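ABC transporter substrate-binding protein (PDB 4I1D) probably captures a small solute, perhaps a polyamine, in the periplasm for an ABC importer, and holds D-malate in this crystal. Local coordinates at residues I5-Q10 against W57-T62; G12-A17 against I265-G270; L75-D80 against I235-P240; V100-Y105 against T231-L236. One frame throughout, in Å; residues are numbered along the deposited sequence.

In the fold
Contacts 1 and 4 are pairings of one sheet with another between them: strand 59-63 pairs with 4-9 in contact 1 and, on its other edge, with strand 219-235, the partner of strand 100-112 in contact 4. The backbone stitches them, Thr62 O lying 2.8 Å from Ser232 N. Contact 2 lays a helix and a loop near this sheet; Tyr14 OH lies 2.6 Å from Asp61 OD2 of contact 1, and Gly268 O 2.8 Å from Phe104 N of contact 4. Contact 3 continues from contact 4 through Ile235 and Leu236, at the end remote from the ligand. Nearest to the pocket is contact 2, where the Tyr267 side chain lies about 6 Å from bound D-malate.

Contact 1 (I5-Q10 against W57-T62)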
loop_
_atom_site.group_PDB
_atom_site.type_symbol
_atom_site.label_atom_id
_atom_site.label_comp_id
_atom_site.label_asym_id
_atom_site.label_seq_id
_atom_site.Cartn_x
_atom_site.Cartn_y
_atom_site.Cartn_z
ATOM N N ILE A 5 -40.721 -9.382 -19.673
ATOM C CA ILE A 5 -39.320 -9.089 -19.893
ATOM C C ILE A 5 -38.876 -8.149 -18.783
ATOM O O ILE A 5 -39.700 -7.591 -18.055
ATOM C CB ILE A 5 -39.068 -8.366 -21.235
ATOM C CG1 ILE A 5 -39.847 -7.048 -21.285
ATOM C CG2 ILE A 5 -39.396 -9.271 -22.414
ATOM C CD1 ILE A 5 -39.372 -6.092 -22.360
ATOM N N THR A 6 -37.567 -7.983 -18.650
ATOM C CA THR A 6 -37.029 -6.959 -17.773
ATOM C C THR A 6 -36.319 -5.927 -18.639
ATOM O O THR A 6 -35.400 -6.257 -19.397
ATOM C CB THR A 6 -36.077 -7.533 -16.719
ATOM O OG1 THR A 6 -36.817 -8.353 -15.812
ATOM C CG2 THR A 6 -35.423 -6.406 -15.926
ATOM N N PHE A 7 -36.787 -4.690 -18.536
ATOM C CA PHE A 7 -36.275 -3.566 -19.305
ATOM C C PHE A 7 -35.418 -2.684 -18.392
ATOM O O PHE A 7 -35.847 -2.324 -17.298
ATOM C CB PHE A 7 -37.454 -2.763 -19.848
ATOM C CG PHE A 7 -37.059 -1.492 -20.530
ATOM C CD1 PHE A 7 -36.752 -1.484 -21.884
ATOM C CD2 PHE A 7 -36.989 -0.304 -19.823
ATOM C CE1 PHE A 7 -36.390 -0.312 -22.519
ATOM C CE2 PHE A 7 -36.619 0.878 -20.450
ATOM C CZ PHE A 7 -36.316 0.875 -21.801
ATOM N N VAL A 8 -34.220 -2.324 -18.840
ATOM C CA VAL A 8 -33.298 -1.568 -17.997
ATOM C C VAL A 8 -32.888 -0.237 -18.636
ATOM O O VAL A 8 -32.429 -0.207 -19.774
ATOM C CB VAL A 8 -32.023 -2.394 -17.722
ATOM C CG1 VAL A 8 -31.081 -1.632 -16.809
ATOM C CG2 VAL A 8 -32.396 -3.755 -17.133
ATOM N N SER A 9 -33.041 0.858 -17.894
ATOM C CA SER A 9 -32.618 2.176 -18.363
ATOM C C SER A 9 -31.942 2.947 -17.222
ATOM O O SER A 9 -31.428 2.338 -16.284
ATOM C CB SER A 9 -33.807 2.956 -18.954
ATOM O OG SER A 9 -33.394 4.189 -19.531
ATOM N N GLN A 10 -31.948 4.279 -17.291
ATOM C CA GLN A 10 -31.146 5.089 -16.369
ATOM C C GLN A 10 -31.933 5.718 -15.218
ATOM O O GLN A 10 -31.379 6.494 -14.436
ATOM C CB GLN A 10 -30.363 6.172 -17.124
ATOM C CG GLN A 10 -28.978 5.749 -17.586
ATOM C CD GLN A 10 -28.846 5.726 -19.100
ATOM O OE1 GLN A 10 -29.599 5.033 -19.790
ATOM N NE2 GLN A 10 -27.889 6.489 -19.626
ATOM N N TRP A 57 -31.465 -9.642 -17.047
ATOM C CA TRP A 57 -32.017 -8.560 -17.879
ATOM C C TRP A 57 -32.285 -9.037 -19.302
ATOM O O TRP A 57 -31.549 -9.881 -19.822
ATOM C CB TRP A 57 -31.049 -7.377 -17.941
ATOM C CG TRP A 57 -30.840 -6.662 -16.643
ATOM C CD1 TRP A 57 -31.672 -6.660 -15.550
ATOM C CD2 TRP A 57 -29.718 -5.847 -16.295
ATOM N NE1 TRP A 57 -31.132 -5.886 -14.550
ATOM C CE2 TRP A 57 -29.930 -5.380 -14.979
ATOM C CE3 TRP A 57 -28.550 -5.465 -16.969
ATOM C CZ2 TRP A 57 -29.022 -4.545 -14.327
ATOM C CZ3 TRP A 57 -27.648 -4.646 -16.317
ATOM C CH2 TRP A 57 -27.889 -4.193 -15.009
ATOM N N ASP A 58 -33.323 -8.495 -19.936
ATOM C CA ASP A 58 -33.615 -8.809 -21.344
ATOM C C ASP A 58 -33.210 -7.664 -22.268
ATOM O O ASP A 58 -32.400 -7.826 -23.191
ATOM C CB ASP A 58 -35.104 -9.105 -21.539
ATOM C CG ASP A 58 -35.554 -10.374 -20.814
ATOM O OD1 ASP A 58 -35.074 -11.466 -21.183
ATOM O OD2 ASP A 58 -36.394 -10.286 -19.886
ATOM N N VAL A 59 -33.791 -6.502 -22.011
ATOM C CA VAL A 59 -33.628 -5.363 -22.885
ATOM C C VAL A 59 -32.964 -4.224 -22.125
ATOM O O VAL A 59 -33.383 -3.874 -21.024
ATOM C CB VAL A 59 -34.977 -4.896 -23.451
ATOM C CG1 VAL A 59 -34.791 -3.663 -24.312
ATOM C CG2 VAL A 59 -35.636 -6.021 -24.249
ATOM N N VAL A 60 -31.926 -3.662 -22.729
ATOM C CA VAL A 60 -31.180 -2.561 -22.144
ATOM C C VAL A 60 -31.201 -1.337 -23.051
ATOM O O VAL A 60 -30.998 -1.437 -24.259
ATOM C CB VAL A 60 -29.723 -2.969 -21.870
ATOM C CG1 VAL A 60 -28.908 -1.770 -21.432
ATOM C CG2 VAL A 60 -29.694 -4.061 -20.802
ATOM N N ASP A 61 -31.478 -0.189 -22.449
ATOM C CA ASP A 61 -31.433 1.095 -23.127
ATOM C C ASP A 61 -30.116 1.767 -22.750
ATOM O O ASP A 61 -29.896 2.075 -21.583
ATOM C CB ASP A 61 -32.602 1.956 -22.661
ATOM C CG ASP A 61 -32.441 3.409 -23.038
ATOM O OD1 ASP A 61 -31.995 3.672 -24.177
ATOM O OD2 ASP A 61 -32.762 4.285 -22.198
ATOM N N THR A 62 -29.241 1.992 -23.729
ATOM C CA THR A 62 -27.895 2.474 -23.428
ATOM C C THR A 62 -27.316 3.347 -24.555
ATOM O O THR A 62 -27.736 3.225 -25.710
ATOM C CB THR A 62 -26.972 1.260 -23.160
ATOM O OG1 THR A 62 -25.736 1.693 -22.576
ATOM C CG2 THR A 62 -26.694 0.510 -24.457
#
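Phe7 and Val8 pair with Val59 and Val60 in a buried parallel ladder that joins strands 4-9 and 59-63. Val59 N donates to Thr6 O (3.1 Å), Val8 N to Val59 O (2.8 Å) and Asp61 N to Val8 O (2.8 Å). Thr6 O also takes the N-H of Asp58, so two donors grip it where the second strand begins. Asp58 returns the bond with its carboxylate, OD2 receiving Thr6 N on its anti lone pair at 2.9 Å, while OD1 accepts from Asn241 N. Beta-branched chains fit an extended backbone, and both faces are buried. On one, Phe7 CD1 rests 3.8 Å from Val59 CG1, under apolar side chains of helix 242-252. On the other, Val8 CG2, anti to the carbonyl carbon (chi1 -178° puts CG1 anti to N), sits over the five-membered ring of Trp57, 3.3 Å from its centroid and 9° off the normal; the indole NE1 bonds to Asp37. At the far end Ser9 OG donates to Asp61 OD2 (2.7 Å), an oxygen that Tyr14 OH also reaches. With strand 33-38 flanking strand 4-9 on its other edge, the arrangement is that of the parallel beta-alpha-beta core of a type II periplasmic binding protein lobe.

Contact 2 (G12-A17 against I265-G270). With SO4 (sulfate ion), chain J.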
loop_
_atom_site.group_PDB
_atom_site.type_symbol
_atom_site.label_atom_id
_atom_site.label_comp_id
_atom_site.label_asym_id
_atom_site.label_seq_id
_atom_site.Cartn_x
_atom_site.Cartn_y
_atom_site.Cartn_z
ATOM N N GLY A 12 -34.923 7.812 -12.930
ATOM C CA GLY A 12 -35.186 9.239 -12.802
ATOM C C GLY A 12 -36.307 9.747 -13.696
ATOM O O GLY A 12 -37.184 8.968 -14.095
ATOM N N ALA A 13 -36.288 11.048 -14.004
ATOM C CA ALA A 13 -37.352 11.638 -14.819
ATOM C C ALA A 13 -37.408 10.963 -16.185
ATOM O O ALA A 13 -38.489 10.716 -16.731
ATOM C CB ALA A 13 -37.154 13.130 -14.974
ATOM N N TYR A 14 -36.231 10.666 -16.727
ATOM C CA TYR A 14 -36.113 10.005 -18.025
ATOM C C TYR A 14 -36.864 8.670 -18.079
ATOM O O TYR A 14 -37.683 8.461 -18.968
ATOM C CB TYR A 14 -34.639 9.829 -18.399
ATOM C CG TYR A 14 -34.372 8.993 -19.636
ATOM C CD1 TYR A 14 -35.078 9.196 -20.817
ATOM C CD2 TYR A 14 -33.386 8.014 -19.625
ATOM C CE1 TYR A 14 -34.814 8.432 -21.942
ATOM C CE2 TYR A 14 -33.113 7.259 -20.735
ATOM C CZ TYR A 14 -33.826 7.458 -21.893
ATOM O OH TYR A 14 -33.544 6.669 -22.997
ATOM N N GLN A 15 -36.602 7.768 -17.136
ATOM C CA GLN A 15 -37.283 6.467 -17.164
ATOM C C GLN A 15 -38.773 6.601 -16.842
ATOM O O GLN A 15 -39.591 5.815 -17.321
ATOM C CB GLN A 15 -36.612 5.457 -16.223
ATOM C CG GLN A 15 -37.094 4.016 -16.401
ATOM C CD GLN A 15 -36.056 2.976 -15.958
ATOM O OE1 GLN A 15 -34.858 3.255 -15.908
ATOM N NE2 GLN A 15 -36.521 1.772 -15.646
ATOM N N ALA A 16 -39.138 7.582 -16.021
ATOM C CA ALA A 16 -40.558 7.771 -15.724
ATOM C C ALA A 16 -41.293 8.197 -17.004
ATOM O O ALA A 16 -42.426 7.789 -17.258
ATOM C CB ALA A 16 -40.756 8.799 -14.623
ATOM N N ALA A 17 -40.628 9.016 -17.810
ATOM C CA ALA A 17 -41.217 9.510 -19.051
ATOM C C ALA A 17 -41.377 8.374 -20.052
ATOM O O ALA A 17 -42.366 8.319 -20.779
ATOM C CB ALA A 17 -40.363 10.620 -19.638
ATOM N N ILE A 265 -40.791 14.657 -21.884
ATOM C CA ILE A 265 -39.420 15.012 -21.580
ATOM C C ILE A 265 -38.759 15.589 -22.822
ATOM O O ILE A 265 -39.140 15.264 -23.946
ATOM C CB ILE A 265 -38.634 13.804 -21.026
ATOM C CG1 ILE A 265 -37.358 14.272 -20.320
ATOM C CG2 ILE A 265 -38.368 12.768 -22.131
ATOM C CD1 ILE A 265 -36.662 13.179 -19.546
ATOM N N ASP A 266 -37.783 16.460 -22.600
ATOM C CA ASP A 266 -37.131 17.220 -23.660
ATOM C C ASP A 266 -36.108 16.400 -24.464
ATOM O O ASP A 266 -34.989 16.856 -24.711
ATOM C CB ASP A 266 -36.451 18.449 -23.044
ATOM C CG ASP A 266 -36.032 19.464 -24.084
ATOM O OD1 ASP A 266 -36.740 19.577 -25.110
ATOM O OD2 ASP A 266 -34.997 20.143 -23.877
ATOM N N TYR A 267 -36.480 15.189 -24.863
ATOM C CA TYR A 267 -35.598 14.376 -25.692
ATOM C C TYR A 267 -36.288 14.081 -27.008
ATOM O O TYR A 267 -37.513 14.132 -27.091
ATOM C CB TYR A 267 -35.194 13.091 -24.968
ATOM C CG TYR A 267 -34.358 13.375 -23.736
ATOM C CD1 TYR A 267 -33.406 14.386 -23.748
ATOM C CD2 TYR A 267 -34.534 12.655 -22.553
ATOM C CE1 TYR A 267 -32.636 14.671 -22.620
ATOM C CE2 TYR A 267 -33.762 12.937 -21.411
ATOM C CZ TYR A 267 -32.816 13.949 -21.457
ATOM O OH TYR A 267 -32.040 14.245 -20.350
ATOM N N GLY A 268 -35.501 13.807 -28.041
ATOM C CA GLY A 268 -36.041 13.574 -29.367
ATOM C C GLY A 268 -36.330 12.105 -29.584
ATOM O O GLY A 268 -35.707 11.251 -28.950
ATOM N N PRO A 269 -37.275 11.798 -30.486
ATOM C CA PRO A 269 -37.608 10.394 -30.750
ATOM C C PRO A 269 -36.502 9.699 -31.551
ATOM O O PRO A 269 -36.016 10.269 -32.529
ATOM C CB PRO A 269 -38.903 10.489 -31.580
ATOM C CG PRO A 269 -38.794 11.793 -32.300
ATOM C CD PRO A 269 -37.988 12.725 -31.385
ATOM N N GLY A 270 -36.099 8.503 -31.132
ATOM C CA GLY A 270 -35.157 7.714 -31.909
ATOM C C GLY A 270 -35.682 7.435 -33.314
ATOM O O GLY A 270 -34.912 7.359 -34.272
HETATM S S SO4 J . -39.079 19.101 -20.242
HETATM O O1 SO4 J . -40.342 18.432 -20.548
HETATM O O2 SO4 J . -37.970 18.177 -20.461
HETATM O O3 SO4 J . -38.933 20.264 -21.115
HETATM O O4 SO4 J . -39.068 19.529 -18.844
#
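Tyr14 and Ala17 on the first turns of helix 12-30 meet Ile265 and Tyr267 of the loop leading into strand 268-269, in a small contact that has no hydrogen bond across it. The apolar part is made by Ile265. Its CG1 is anti to the backbone N (chi1 -163°), and at the end of the extended chain CD1 comes to 3.6 Å from Tyr14 CA and lies at the edge of the Tyr14 ring, near its plane. The other branch, CG2, meets Ala17 CB at 3.8 Å; the short alanine lets the branched chain come close to the helix. The aromatic part is an offset edge-to-face pair. Tyr267 turns its edge toward the face of Tyr14, with planes at 84° and centroids 5.8 Å apart; the nearest atoms, Tyr14 CD1 and Tyr267 CD2, are 3.9 Å apart. The polar part lies within the loop. Asp266 is the centre of an inverse gamma turn closed by a weak bond from Tyr267 N to Ile265 O, and its own N-H makes a weak bond to a sulfate, probably from the crystallisation liquor. Strand 100-112 adjoins both tyrosines, and the Tyr267 side chain lies about 6 Å from that of malate-binding Arg208, beside the ligand pocket. The chemistry is therefore dispersive and aromatic: shape and ring orientation join helix to loop, while the Tyr14 hydroxyl finds its partner in Asp61.

Contact 3 (L75-D80 against I235-P240); sequences LIEKLD and ILKGAP
Glu77 lies across Ile235, Leu236 and Lys237 where the loop after helix 64-72 meets the loop that ends strand 219-235. Its CB passes Ile235 O. CG, anti to the carbonyl carbon (chi1 -67°), comes to 3.6 Å from Leu236 O and also touches Ile235 CG2. A bend at chi2 then brings CD over the lysine chain, 3.5 Å from Lys237 CD, and the two side chains cross at about a right angle. At the tip, OE2 accepts a long, weak bond from Gly238 N (3.4 Å), while OE1 stays 5.3 Å from Lys237 NZ, near enough for an attraction of opposite charges but no salt bridge. Gly238 takes a positive phi (83°) in the type II turn from Leu236 to Ala239, a place suited to a residue without a side chain. Behind the side chain the backbones form a single bridge between Ile76 and Leu236, Lys237 N donating to Leu75 O (3.0 Å) from above the carbonyl plane and Glu77 N to Ile235 O (2.9 Å). A water bridges Glu77 O and Ile235 N, accepting from the latter at 2.8 Å. Further along, Leu79 CD2 meets Ile235 CD1 at 3.9 Å, and Leu249 of helix 242-252 touches both side chains. The chemistry implies that backbone bonds fix the register of the two loops, while the lysine offers its aliphatic chain to the glutamate carboxylate, the opposite charges adding perhaps a modest long-range attraction at the exposed edge.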
loop_
_atom_site.group_PDB
_atom_site.type_symbol
_atom_site.label_atom_id
_atom_site.label_comp_id
_atom_site.label_asym_id
_atom_site.label_seq_id
_atom_site.Cartn_x
_atom_site.Cartn_y
_atom_site.Cartn_z
ATOM N N LEU A 75 -21.950 -9.834 -26.796
ATOM C CA LEU A 75 -22.695 -9.644 -25.551
ATOM C C LEU A 75 -24.167 -9.339 -25.773
ATOM O O LEU A 75 -24.976 -9.485 -24.859
ATOM C CB LEU A 75 -22.077 -8.532 -24.708
ATOM C CG LEU A 75 -20.694 -8.771 -24.112
ATOM C CD1 LEU A 75 -20.041 -7.429 -23.789
ATOM C CD2 LEU A 75 -20.770 -9.654 -22.882
ATOM N N ILE A 76 -24.515 -8.901 -26.975
ATOM C CA ILE A 76 -25.914 -8.639 -27.296
ATOM C C ILE A 76 -26.309 -9.310 -28.609
ATOM O O ILE A 76 -25.454 -9.626 -29.443
ATOM C CB ILE A 76 -26.230 -7.124 -27.341
ATOM C CG1 ILE A 76 -25.277 -6.402 -28.285
ATOM C CG2 ILE A 76 -26.132 -6.504 -25.941
ATOM C CD1 ILE A 76 -25.624 -4.932 -28.473
ATOM N N GLU A 77 -27.607 -9.520 -28.784
ATOM C CA GLU A 77 -28.114 -10.305 -29.904
ATOM C C GLU A 77 -27.985 -9.584 -31.234
ATOM O O GLU A 77 -28.209 -8.376 -31.320
ATOM C CB GLU A 77 -29.584 -10.685 -29.675
ATOM C CG GLU A 77 -29.828 -11.656 -28.525
ATOM C CD GLU A 77 -29.617 -13.104 -28.920
ATOM O OE1 GLU A 77 -29.509 -13.377 -30.135
ATOM O OE2 GLU A 77 -29.561 -13.970 -28.016
ATOM N N LYS A 78 -27.616 -10.333 -32.268
ATOM C CA LYS A 78 -27.746 -9.846 -33.630
ATOM C C LYS A 78 -29.239 -9.799 -33.906
ATOM O O LYS A 78 -29.920 -10.808 -33.790
ATOM C CB LYS A 78 -27.057 -10.800 -34.600
ATOM C CG LYS A 78 -26.133 -10.118 -35.610
ATOM C CD LYS A 78 -25.182 -11.135 -36.239
ATOM C CE LYS A 78 -24.481 -11.966 -35.156
ATOM N NZ LYS A 78 -23.754 -13.160 -35.693
ATOM N N LEU A 79 -29.763 -8.627 -34.239
ATOM C CA LEU A 79 -31.204 -8.484 -34.417
ATOM C C LEU A 79 -31.695 -8.922 -35.797
ATOM O O LEU A 79 -31.118 -8.550 -36.824
ATOM C CB LEU A 79 -31.641 -7.045 -34.143
ATOM C CG LEU A 79 -31.415 -6.517 -32.724
ATOM C CD1 LEU A 79 -31.962 -5.101 -32.603
ATOM C CD2 LEU A 79 -32.059 -7.444 -31.703
ATOM N N ASP A 80 -32.767 -9.712 -35.805
ATOM C CA ASP A 80 -33.458 -10.060 -37.042
ATOM C C ASP A 80 -34.568 -9.051 -37.334
ATOM O O ASP A 80 -35.655 -9.121 -36.757
ATOM C CB ASP A 80 -34.041 -11.472 -36.955
ATOM C CG ASP A 80 -34.798 -11.864 -38.215
ATOM O OD1 ASP A 80 -34.733 -11.100 -39.206
ATOM O OD2 ASP A 80 -35.448 -12.933 -38.215
ATOM N N ILE A 235 -30.690 -6.280 -26.900
ATOM C CA ILE A 235 -31.183 -7.424 -26.155
ATOM C C ILE A 235 -29.989 -8.250 -25.750
ATOM O O ILE A 235 -29.115 -8.509 -26.576
ATOM C CB ILE A 235 -32.105 -8.286 -27.035
ATOM C CG1 ILE A 235 -33.307 -7.468 -27.507
ATOM C CG2 ILE A 235 -32.538 -9.553 -26.304
ATOM C CD1 ILE A 235 -34.205 -8.216 -28.490
ATOM N N LEU A 236 -29.935 -8.664 -24.487
ATOM C CA LEU A 236 -28.781 -9.426 -24.013
ATOM C C LEU A 236 -28.699 -10.776 -24.698
ATOM O O LEU A 236 -29.716 -11.429 -24.932
ATOM C CB LEU A 236 -28.787 -9.595 -22.490
ATOM C CG LEU A 236 -28.224 -8.406 -21.702
ATOM C CD1 LEU A 236 -29.222 -7.294 -21.693
ATOM C CD2 LEU A 236 -27.870 -8.793 -20.278
ATOM N N LYS A 237 -27.485 -11.182 -25.047
ATOM C CA LYS A 237 -27.263 -12.532 -25.544
ATOM C C LYS A 237 -27.665 -13.515 -24.438
ATOM O O LYS A 237 -27.194 -13.412 -23.307
ATOM C CB LYS A 237 -25.792 -12.715 -25.922
ATOM C CG LYS A 237 -25.545 -13.743 -27.011
ATOM C CD LYS A 237 -26.144 -13.290 -28.334
ATOM C CE LYS A 237 -25.793 -14.252 -29.458
ATOM N NZ LYS A 237 -24.322 -14.308 -29.700
ATOM N N GLY A 238 -28.551 -14.452 -24.754
ATOM C CA GLY A 238 -29.013 -15.407 -23.761
ATOM C C GLY A 238 -30.141 -14.886 -22.879
ATOM O O GLY A 238 -30.444 -15.464 -21.834
ATOM N N ALA A 239 -30.767 -13.790 -23.298
ATOM C CA ALA A 239 -31.892 -13.222 -22.560
ATOM C C ALA A 239 -32.974 -14.278 -22.317
ATOM O O ALA A 239 -33.366 -14.995 -23.239
ATOM C CB ALA A 239 -32.467 -12.019 -23.302
ATOM N N PRO A 240 -33.456 -14.375 -21.068
ATOM C CA PRO A 240 -34.442 -15.400 -20.715
ATOM C C PRO A 240 -35.760 -15.226 -21.469
ATOM O O PRO A 240 -36.496 -16.197 -21.621
ATOM C CB PRO A 240 -34.647 -15.181 -19.205
ATOM C CG PRO A 240 -34.338 -13.744 -19.000
ATOM C CD PRO A 240 -33.172 -13.481 -19.936
HETATM O O HOH W 1 -29.403 -6.559 -29.418
#

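Contact 4 (V100-Y105 against T231-L236); sequences VSYEFY and TSLCIL
Thr231 OG1 is gripped by two carboxylates, Glu103 OE1 at 2.5 Å and Asp61 OD1 from the neighbouring strand, with a weak bond to Tyr14 OH besides. The hydroxyl has one proton and both acceptors are within its reach, so its direction is not settled. Glu103 gets there by a doubled-back chain: CG stands between the backbone N and carbonyl carbon (chi1 55°), a bend at chi2 carries CD round toward the threonine, and OE1 reaches OG1 of a residue small enough to be approached and still able to bond. The backbones are antiparallel. Val100 and Leu233 exchange two bonds, Leu233 N donating to Val100 O at 3.0 Å. Beyond Ser101 the register slips by one, and Tyr102 and Glu103 both face Thr231 in a classic beta bulge: Tyr102 N donates to Thr231 O (2.8 Å) and Thr231 N to Glu103 O (3.1 Å). The bulge lies where the long strands 100-112 and 219-235 run beside each other, in the sheet that also takes in strand 59-63. Tyr102 runs beside Thr231 and turns one ring face to Leu233, whose CD2 sits over the ring centre, 3.6 Å from the centroid and 13° off the normal, while CD1 approaches Tyr102 CD1 at 3.5 Å. The phenol OH bonds to Gln18 on helix 12-30. On the pocket side the edge of the Tyr105 ring faces Thr231 N, which lies in the ring plane 4.0 Å from Tyr105 CE2; the tyrosine OH binds a glycerol, probably from the crystallisation liquor, and its ring meets Trp205 edge-to-face.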
loop_
_atom_site.group_PDB
_atom_site.type_symbol
_atom_site.label_atom_id
_atom_site.label_comp_id
_atom_site.label_asym_id
_atom_site.label_seq_id
_atom_site.Cartn_x
_atom_site.Cartn_y
_atom_site.Cartn_z
ATOM N N VAL A 100 -31.339 -0.503 -32.091
ATOM C CA VAL A 100 -32.182 0.482 -32.768
ATOM C C VAL A 100 -32.199 1.768 -31.960
ATOM O O VAL A 100 -32.372 1.731 -30.741
ATOM C CB VAL A 100 -33.638 0.000 -32.937
ATOM C CG1 VAL A 100 -34.413 0.963 -33.851
ATOM C CG2 VAL A 100 -33.678 -1.408 -33.501
ATOM N N SER A 101 -32.028 2.902 -32.638
ATOM C CA SER A 101 -32.057 4.211 -31.979
ATOM C C SER A 101 -33.361 4.422 -31.217
ATOM O O SER A 101 -34.450 4.159 -31.738
ATOM C CB SER A 101 -31.853 5.338 -32.993
ATOM O OG SER A 101 -30.629 5.172 -33.680
ATOM N N TYR A 102 -33.248 4.919 -29.990
ATOM C CA TYR A 102 -34.395 4.953 -29.080
ATOM C C TYR A 102 -34.826 6.382 -28.738
ATOM O O TYR A 102 -36.013 6.684 -28.717
ATOM C CB TYR A 102 -34.049 4.154 -27.831
ATOM C CG TYR A 102 -35.139 4.019 -26.786
ATOM C CD1 TYR A 102 -36.379 3.474 -27.101
ATOM C CD2 TYR A 102 -34.894 4.381 -25.464
ATOM C CE1 TYR A 102 -37.357 3.332 -26.129
ATOM C CE2 TYR A 102 -35.853 4.252 -24.496
ATOM C CZ TYR A 102 -37.084 3.722 -24.827
ATOM O OH TYR A 102 -38.031 3.583 -23.844
ATOM N N GLU A 103 -33.851 7.258 -28.496
ATOM C CA GLU A 103 -34.113 8.668 -28.234
ATOM C C GLU A 103 -32.835 9.498 -28.415
ATOM O O GLU A 103 -31.724 8.990 -28.240
ATOM C CB GLU A 103 -34.647 8.839 -26.813
ATOM C CG GLU A 103 -33.737 8.239 -25.752
ATOM C CD GLU A 103 -32.604 9.180 -25.318
ATOM O OE1 GLU A 103 -31.578 8.684 -24.808
ATOM O OE2 GLU A 103 -32.737 10.413 -25.465
ATOM N N PHE A 104 -32.991 10.773 -28.758
ATOM C CA PHE A 104 -31.846 11.660 -28.919
ATOM C C PHE A 104 -31.789 12.691 -27.803
ATOM O O PHE A 104 -32.822 13.248 -27.415
ATOM C CB PHE A 104 -31.912 12.377 -30.255
ATOM C CG PHE A 104 -31.637 11.496 -31.425
ATOM C CD1 PHE A 104 -32.667 10.810 -32.042
ATOM C CD2 PHE A 104 -30.345 11.360 -31.919
ATOM C CE1 PHE A 104 -32.418 10.000 -33.135
ATOM C CE2 PHE A 104 -30.085 10.547 -33.003
ATOM C CZ PHE A 104 -31.125 9.859 -33.614
ATOM N N TYR A 105 -30.580 12.926 -27.285
ATOM C CA TYR A 105 -30.323 13.983 -26.311
ATOM C C TYR A 105 -29.088 14.762 -26.711
ATOM O O TYR A 105 -28.302 14.296 -27.534
ATOM C CB TYR A 105 -30.120 13.400 -24.915
ATOM C CG TYR A 105 -28.960 12.432 -24.772
ATOM C CD1 TYR A 105 -27.770 12.816 -24.165
ATOM C CD2 TYR A 105 -29.064 11.129 -25.221
ATOM C CE1 TYR A 105 -26.714 11.914 -24.008
ATOM C CE2 TYR A 105 -28.016 10.230 -25.078
ATOM C CZ TYR A 105 -26.849 10.623 -24.469
ATOM O OH TYR A 105 -25.828 9.709 -24.331
ATOM N N THR A 231 -29.388 7.207 -27.229
ATOM C CA THR A 231 -29.334 5.838 -26.718
ATOM C C THR A 231 -30.085 4.913 -27.676
ATOM O O THR A 231 -30.897 5.367 -28.503
ATOM C CB THR A 231 -29.920 5.702 -25.295
ATOM O OG1 THR A 231 -31.257 6.209 -25.280
ATOM C CG2 THR A 231 -29.061 6.475 -24.274
ATOM N N SER A 232 -29.793 3.622 -27.569
ATOM C CA SER A 232 -30.442 2.603 -28.382
ATOM C C SER A 232 -30.863 1.408 -27.513
ATOM O O SER A 232 -30.305 1.181 -26.433
ATOM C CB SER A 232 -29.499 2.116 -29.501
ATOM O OG SER A 232 -29.156 3.173 -30.381
ATOM N N LEU A 233 -31.840 0.646 -27.998
ATOM C CA LEU A 233 -32.275 -0.568 -27.326
ATOM C C LEU A 233 -31.544 -1.757 -27.937
ATOM O O LEU A 233 -31.356 -1.812 -29.156
ATOM C CB LEU A 233 -33.773 -0.753 -27.500
ATOM C CG LEU A 233 -34.668 0.396 -27.036
ATOM C CD1 LEU A 233 -36.114 -0.034 -27.144
ATOM C CD2 LEU A 233 -34.335 0.782 -25.601
ATOM N N CYS A 234 -31.135 -2.692 -27.081
ATOM C CA CYS A 234 -30.503 -3.941 -27.502
ATOM C C CYS A 234 -30.934 -5.027 -26.531
ATOM O O CYS A 234 -31.472 -4.732 -25.464
ATOM C CB CYS A 234 -28.984 -3.819 -27.483
ATOM S SG CYS A 234 -28.345 -3.297 -25.862
ATOM N N ILE A 235 -30.690 -6.280 -26.900
ATOM C CA ILE A 235 -31.183 -7.424 -26.155
ATOM C C ILE A 235 -29.989 -8.250 -25.750
ATOM O O ILE A 235 -29.115 -8.509 -26.576
ATOM C CB ILE A 235 -32.105 -8.286 -27.035
ATOM C CG1 ILE A 235 -33.307 -7.468 -27.507
ATOM C CG2 ILE A 235 -32.538 -9.553 -26.304
ATOM C CD1 ILE A 235 -34.205 -8.216 -28.490
ATOM N N LEU A 236 -29.935 -8.664 -24.487
ATOM C CA LEU A 236 -28.781 -9.426 -24.013
ATOM C C LEU A 236 -28.699 -10.776 -24.698
ATOM O O LEU A 236 -29.716 -11.429 -24.932
ATOM C CB LEU A 236 -28.787 -9.595 -22.490
ATOM C CG LEU A 236 -28.224 -8.406 -21.702
ATOM C CD1 LEU A 236 -29.222 -7.294 -21.693
ATOM C CD2 LEU A 236 -27.870 -8.793 -20.278
#